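Local coordinates for protein glycosyl hydrolase, family 38 (Enterococcus faecalis, PDB 5KBP) that probably acts as an alpha-mannosidase, a carbohydrate-binding, metal-binding glycoside hydrolase that cleaves terminal mannose residues from glycans, at residues 198-203 with 208-213; 247-252 with 256-261. All coordinates share one frame; numbering follows the deposited sequence.

Both contacts lie in the N-terminal family 38 region, where helices 204-219 and 242-252 pack against the parallel sheet of strands 226-231, 7-13 and 256-260; interaction 2 includes the last of these strands. Their centres are 11 Å apart. Trp211 joins them. In interaction 1 its indole packs on Ile200, while Trp211 NE1 lies 3.5 Å from Ala249 CB and Trp211 CZ3 lies 3.5 Å from Phe258 CE2, both of interaction 2. A second junction brings Leu248 CD2 to 3.5 Å from Glu203 C. Tyr256, in interaction 2, belongs with Phe253 to a calcium site that is empty in this chain; the side chains of Trp211 and Phe258 are each about 4 Å from that of Phe253.

Interaction 1: 198-203 with 208-213; sequences NEIPSE and IAFWKQ
The carbonyl oxygens of Asn198 and Glu199 both approach the outer end of the Phe210 ring, obliquely, with Asn198 O 3.9 Å from Phe210 CE1. Next along the chain, Ile200 divides its atoms between two aromatic groups. Its CA, above one face toward the rim, and its CG1 meet the Phe210 ring, whereas CG2 and CD1 bear on Trp211: Ile200 CG2 is 3.5 Å from Trp211 CZ2, and Ile200 CD1 is 3.8 Å from the same carbon. CG1 lies beside the backbone N (chi1 -61°), which leaves CG2 anti to it; CG2 reaches from Trp211 CZ2 to NE1, and CD1 lies by CZ2 and CH2. Around this point the loop after strand 184-189 leads into helix 204-219, one of the helices packed on the parallel sheet of the N-terminal alpha/beta domain; Ile200 and Trp211 both reach Ile11 of strand 7-13. Pro201 follows with a CH-pi contact, its CD 3.6 Å from the centroid of the Phe210 ring and 20° off the ring normal, on the face that Ile200 CA also overlies. Phe210 CG stands anti to its backbone N (chi1 179°), which extends the ring toward the loop, and Pro201 CG adds a contact of 3.7 Å with Phe210 CB. No direct hydrogen bond joins the segments; instead a water at the indole edge, in its plane, accepts from Trp211 NE1 at 2.9 Å and donates to Pro201 O at 3.0 Å.

Interaction 2: 247-252 with 256-261; sequences ALANEL and YEFIHS
Ala249 CB sits over the centre of the Phe258 ring, 3.6 Å from its centroid and only 8° off the ring normal, a CH-pi contact made with the methyl squarely above the face. The backbone of the same alanine adds a second touch, Ala249 O lying 3.5 Å from Phe258 CE1. Asn250 comes to the ring from another quarter: its OD1 is at the edge, in the ring plane, 3.3 Å from Phe258 CD1, while CG anti to the carbonyl carbon (chi1 -74°) carries the amide across to the strand. There it meets the main chain of Phe258 at two points. Phe258 N donates to Asn250 OD1 along a lone pair in the carbonyl plane, at a separation of 2.5 Å that is short enough to treat with caution; Asn250 ND2 donates to Phe258 O at 2.9 Å, with an N-H...O angle of 163° and the acceptor in the amide plane. Helix 242-252 is the connection of a beta-alpha-beta crossover from strand 226-231 to strand 256-260, and the two short axes run antiparallel, 7.5 Å apart. Strand 256-260 is outermost in its sheet, bonded to strand 7-13 through the backbones of Glu257 and Ile259. Asn250 therefore supplies Phe258 N and O with partners on the other edge, a pairing consistent with one orientation of the amide, oxygen to N-H and nitrogen to C=O, though the short N...OD1 distance is doubtful in detail.

Interaction 1: 198-203 with 208-213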
loop_
_atom_site.group_PDB
_atom_site.type_symbol
_atom_site.label_atom_id
_atom_site.label_comp_id
_atom_site.label_asym_id
_atom_site.label_seq_id
_atom_site.Cartn_x
_atom_site.Cartn_y
_atom_site.Cartn_z
ATOM N N ASN A 198 33.487 -0.818 -12.533
ATOM C CA ASN A 198 32.924 -1.658 -11.485
ATOM C C ASN A 198 33.891 -2.778 -11.124
ATOM O O ASN A 198 34.459 -3.432 -12.005
ATOM C CB ASN A 198 31.583 -2.238 -11.931
ATOM C CG ASN A 198 30.848 -2.935 -10.803
ATOM O OD1 ASN A 198 30.871 -2.484 -9.659
ATOM N ND2 ASN A 198 30.197 -4.050 -11.119
ATOM N N GLU A 199 34.080 -2.990 -9.818
ATOM C CA GLU A 199 34.913 -4.065 -9.277
ATOM C C GLU A 199 36.332 -4.004 -9.854
ATOM O O GLU A 199 36.746 -4.821 -10.680
ATOM C CB GLU A 199 34.269 -5.434 -9.529
ATOM C CG GLU A 199 32.841 -5.538 -9.023
ATOM C CD GLU A 199 32.349 -6.969 -8.944
ATOM O OE1 GLU A 199 33.149 -7.854 -8.571
ATOM O OE2 GLU A 199 31.165 -7.212 -9.256
ATOM N N ILE A 200 37.069 -3.002 -9.388
ATOM C CA ILE A 200 38.461 -2.813 -9.786
ATOM C C ILE A 200 39.315 -3.866 -9.089
ATOM O O ILE A 200 39.291 -3.961 -7.853
ATOM C CB ILE A 200 38.946 -1.394 -9.458
ATOM C CG1 ILE A 200 38.115 -0.356 -10.219
ATOM C CG2 ILE A 200 40.424 -1.252 -9.783
ATOM C CD1 ILE A 200 38.451 1.074 -9.862
ATOM N N PRO A 201 40.067 -4.678 -9.831
ATOM C CA PRO A 201 40.879 -5.720 -9.192
ATOM C C PRO A 201 41.953 -5.132 -8.289
ATOM O O PRO A 201 42.629 -4.162 -8.640
ATOM C CB PRO A 201 41.499 -6.465 -10.380
ATOM C CG PRO A 201 40.588 -6.180 -11.525
ATOM C CD PRO A 201 40.082 -4.787 -11.298
ATOM N N SER A 202 42.103 -5.735 -7.110
ATOM C CA SER A 202 43.162 -5.390 -6.173
ATOM C C SER A 202 44.298 -6.408 -6.189
ATOM O O SER A 202 45.047 -6.509 -5.213
ATOM C CB SER A 202 42.595 -5.248 -4.760
ATOM O OG SER A 202 42.032 -6.467 -4.310
ATOM N N GLU A 203 44.429 -7.170 -7.271
ATOM C CA GLU A 203 45.527 -8.104 -7.459
ATOM C C GLU A 203 46.263 -7.762 -8.747
ATOM O O GLU A 203 45.662 -7.285 -9.714
ATOM C CB GLU A 203 45.031 -9.553 -7.496
ATOM C CG GLU A 203 44.446 -10.040 -6.178
ATOM C CD GLU A 203 45.402 -9.860 -5.012
ATOM O OE1 GLU A 203 44.996 -9.268 -3.990
ATOM O OE2 GLU A 203 46.563 -10.308 -5.119
ATOM N N ILE A 208 46.152 -5.698 -14.334
ATOM C CA ILE A 208 46.792 -5.353 -15.603
ATOM C C ILE A 208 45.826 -5.560 -16.763
ATOM O O ILE A 208 45.596 -4.653 -17.572
ATOM C CB ILE A 208 48.083 -6.169 -15.793
ATOM C CG1 ILE A 208 49.105 -5.806 -14.713
ATOM C CG2 ILE A 208 48.658 -5.938 -17.180
ATOM C CD1 ILE A 208 50.317 -6.711 -14.692
ATOM N N ALA A 209 45.247 -6.760 -16.862
ATOM C CA ALA A 209 44.282 -7.029 -17.924
ATOM C C ALA A 209 43.048 -6.146 -17.796
ATOM O O ALA A 209 42.424 -5.801 -18.807
ATOM C CB ALA A 209 43.883 -8.504 -17.912
ATOM N N PHE A 210 42.681 -5.772 -16.570
ATOM C CA PHE A 210 41.530 -4.898 -16.371
ATOM C C PHE A 210 41.796 -3.509 -16.938
ATOM O O PHE A 210 41.058 -3.025 -17.804
ATOM C CB PHE A 210 41.189 -4.820 -14.881
ATOM C CG PHE A 210 40.031 -3.913 -14.564
ATOM C CD1 PHE A 210 38.731 -4.391 -14.593
ATOM C CD2 PHE A 210 40.243 -2.589 -14.213
ATOM C CE1 PHE A 210 37.665 -3.563 -14.293
ATOM C CE2 PHE A 210 39.181 -1.754 -13.913
ATOM C CZ PHE A 210 37.890 -2.243 -13.952
ATOM N N TRP A 211 42.862 -2.857 -16.468
ATOM C CA TRP A 211 43.108 -1.473 -16.857
ATOM C C TRP A 211 43.540 -1.353 -18.312
ATOM O O TRP A 211 43.203 -0.364 -18.970
ATOM C CB TRP A 211 44.151 -0.844 -15.934
ATOM C CG TRP A 211 43.625 -0.556 -14.561
ATOM C CD1 TRP A 211 44.009 -1.146 -13.394
ATOM C CD2 TRP A 211 42.604 0.388 -14.216
ATOM N NE1 TRP A 211 43.296 -0.624 -12.342
ATOM C CE2 TRP A 211 42.426 0.320 -12.821
ATOM C CE3 TRP A 211 41.825 1.286 -14.954
ATOM C CZ2 TRP A 211 41.502 1.117 -12.148
ATOM C CZ3 TRP A 211 40.908 2.075 -14.283
ATOM C CH2 TRP A 211 40.753 1.985 -12.895
ATOM N N LYS A 212 44.283 -2.333 -18.834
ATOM C CA LYS A 212 44.653 -2.287 -20.246
ATOM C C LYS A 212 43.425 -2.251 -21.144
ATOM O O LYS A 212 43.467 -1.667 -22.233
ATOM C CB LYS A 212 45.537 -3.481 -20.608
ATOM C CG LYS A 212 46.984 -3.343 -20.167
ATOM C CD LYS A 212 47.827 -4.505 -20.669
ATOM N N GLN A 213 42.324 -2.861 -20.703
ATOM C CA GLN A 213 41.084 -2.804 -21.466
ATOM C C GLN A 213 40.283 -1.551 -21.132
ATOM O O GLN A 213 39.799 -0.857 -22.032
ATOM C CB GLN A 213 40.249 -4.055 -21.203
ATOM C CG GLN A 213 38.925 -4.079 -21.950
ATOM C CD GLN A 213 39.104 -4.235 -23.448
ATOM O OE1 GLN A 213 39.932 -5.021 -23.907
ATOM N NE2 GLN A 213 38.325 -3.483 -24.218
HETATM O O HOH W 1 43.899 -1.757 -9.783
#

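Interaction 2: 247-252 with 256-261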
loop_
_atom_site.group_PDB
_atom_site.type_symbol
_atom_site.label_atom_id
_atom_site.label_comp_id
_atom_site.label_asym_id
_atom_site.label_seq_id
_atom_site.Cartn_x
_atom_site.Cartn_y
_atom_site.Cartn_z
ATOM N N ALA A 247 45.540 2.286 -5.282
ATOM C CA ALA A 247 46.974 2.415 -5.043
ATOM C C ALA A 247 47.768 1.428 -5.891
ATOM O O ALA A 247 48.863 1.750 -6.367
ATOM C CB ALA A 247 47.281 2.218 -3.559
ATOM N N LEU A 248 47.235 0.220 -6.084
ATOM C CA LEU A 248 47.893 -0.746 -6.958
ATOM C C LEU A 248 47.940 -0.245 -8.396
ATOM O O LEU A 248 48.937 -0.448 -9.100
ATOM C CB LEU A 248 47.176 -2.095 -6.885
ATOM C CG LEU A 248 47.623 -3.166 -7.881
ATOM C CD1 LEU A 248 49.054 -3.610 -7.598
ATOM C CD2 LEU A 248 46.664 -4.349 -7.874
ATOM N N ALA A 249 46.872 0.416 -8.849
ATOM C CA ALA A 249 46.841 0.921 -10.216
ATOM C C ALA A 249 47.885 2.010 -10.428
ATOM O O ALA A 249 48.570 2.029 -11.457
ATOM C CB ALA A 249 45.442 1.440 -10.553
ATOM N N ASN A 250 48.022 2.928 -9.465
ATOM C CA ASN A 250 49.075 3.935 -9.552
ATOM C C ASN A 250 50.456 3.298 -9.540
ATOM O O ASN A 250 51.393 3.829 -10.148
ATOM C CB ASN A 250 48.945 4.937 -8.403
ATOM C CG ASN A 250 47.782 5.891 -8.587
ATOM O OD1 ASN A 250 47.608 6.476 -9.655
ATOM N ND2 ASN A 250 46.978 6.052 -7.543
ATOM N N GLU A 251 50.599 2.160 -8.858
ATOM C CA GLU A 251 51.887 1.478 -8.804
ATOM C C GLU A 251 52.201 0.781 -10.123
ATOM O O GLU A 251 53.358 0.757 -10.559
ATOM C CB GLU A 251 51.887 0.478 -7.648
ATOM C CG GLU A 251 53.021 -0.529 -7.671
ATOM C CD GLU A 251 52.788 -1.677 -6.710
ATOM O OE1 GLU A 251 51.768 -1.649 -5.988
ATOM O OE2 GLU A 251 53.618 -2.609 -6.677
ATOM N N LEU A 252 51.182 0.224 -10.781
ATOM C CA LEU A 252 51.420 -0.585 -11.973
ATOM C C LEU A 252 51.544 0.263 -13.235
ATOM O O LEU A 252 52.337 -0.064 -14.123
ATOM C CB LEU A 252 50.306 -1.617 -12.140
ATOM C CG LEU A 252 50.203 -2.684 -11.049
ATOM C CD1 LEU A 252 49.301 -3.829 -11.488
ATOM C CD2 LEU A 252 51.583 -3.194 -10.666
ATOM N N TYR A 256 49.694 6.931 -15.964
ATOM C CA TYR A 256 48.378 7.362 -15.521
ATOM C C TYR A 256 48.415 7.692 -14.037
ATOM O O TYR A 256 49.200 7.121 -13.275
ATOM C CB TYR A 256 47.317 6.284 -15.787
ATOM C CG TYR A 256 47.136 5.949 -17.252
ATOM C CD1 TYR A 256 47.953 5.016 -17.878
ATOM C CD2 TYR A 256 46.146 6.563 -18.006
ATOM C CE1 TYR A 256 47.790 4.708 -19.216
ATOM C CE2 TYR A 256 45.974 6.260 -19.342
ATOM C CZ TYR A 256 46.798 5.333 -19.943
ATOM O OH TYR A 256 46.631 5.028 -21.275
ATOM N N GLU A 257 47.556 8.626 -13.634
ATOM C CA GLU A 257 47.387 9.005 -12.235
ATOM C C GLU A 257 45.958 8.679 -11.828
ATOM O O GLU A 257 45.013 9.331 -12.286
ATOM C CB GLU A 257 47.698 10.485 -12.019
ATOM C CG GLU A 257 47.483 10.951 -10.588
ATOM C CD GLU A 257 47.787 12.423 -10.399
ATOM O OE1 GLU A 257 48.573 12.976 -11.195
ATOM O OE2 GLU A 257 47.236 13.028 -9.454
ATOM N N PHE A 258 45.800 7.673 -10.971
ATOM C CA PHE A 258 44.487 7.222 -10.536
ATOM C C PHE A 258 44.093 7.942 -9.254
ATOM O O PHE A 258 44.832 7.909 -8.263
ATOM C CB PHE A 258 44.482 5.708 -10.326
ATOM C CG PHE A 258 44.744 4.927 -11.580
ATOM C CD1 PHE A 258 46.040 4.704 -12.018
ATOM C CD2 PHE A 258 43.692 4.419 -12.327
ATOM C CE1 PHE A 258 46.282 3.990 -13.176
ATOM C CE2 PHE A 258 43.928 3.705 -13.486
ATOM C CZ PHE A 258 45.224 3.490 -13.910
ATOM N N ILE A 259 42.928 8.586 -9.276
ATOM C CA ILE A 259 42.460 9.417 -8.174
ATOM C C ILE A 259 41.051 8.977 -7.804
ATOM O O ILE A 259 40.154 8.981 -8.656
ATOM C CB ILE A 259 42.466 10.912 -8.538
ATOM C CG1 ILE A 259 43.826 11.329 -9.102
ATOM C CG2 ILE A 259 42.107 11.756 -7.325
ATOM C CD1 ILE A 259 43.864 12.754 -9.607
ATOM N N HIS A 260 40.855 8.599 -6.543
ATOM C CA HIS A 260 39.504 8.452 -6.022
ATOM C C HIS A 260 38.881 9.837 -5.921
ATOM O O HIS A 260 39.359 10.685 -5.159
ATOM C CB HIS A 260 39.519 7.758 -4.661
ATOM C CG HIS A 260 38.238 7.054 -4.330
ATOM N ND1 HIS A 260 37.727 6.996 -3.052
ATOM C CD2 HIS A 260 37.369 6.374 -5.115
ATOM C CE1 HIS A 260 36.594 6.315 -3.064
ATOM N NE2 HIS A 260 36.356 5.926 -4.303
ATOM N N SER A 261 37.835 10.083 -6.708
ATOM C CA SER A 261 37.326 11.442 -6.845
ATOM C C SER A 261 35.806 11.505 -6.764
ATOM O O SER A 261 35.169 10.656 -6.132
ATOM C CB SER A 261 37.808 12.047 -8.167
ATOM O OG SER A 261 37.603 13.449 -8.199
#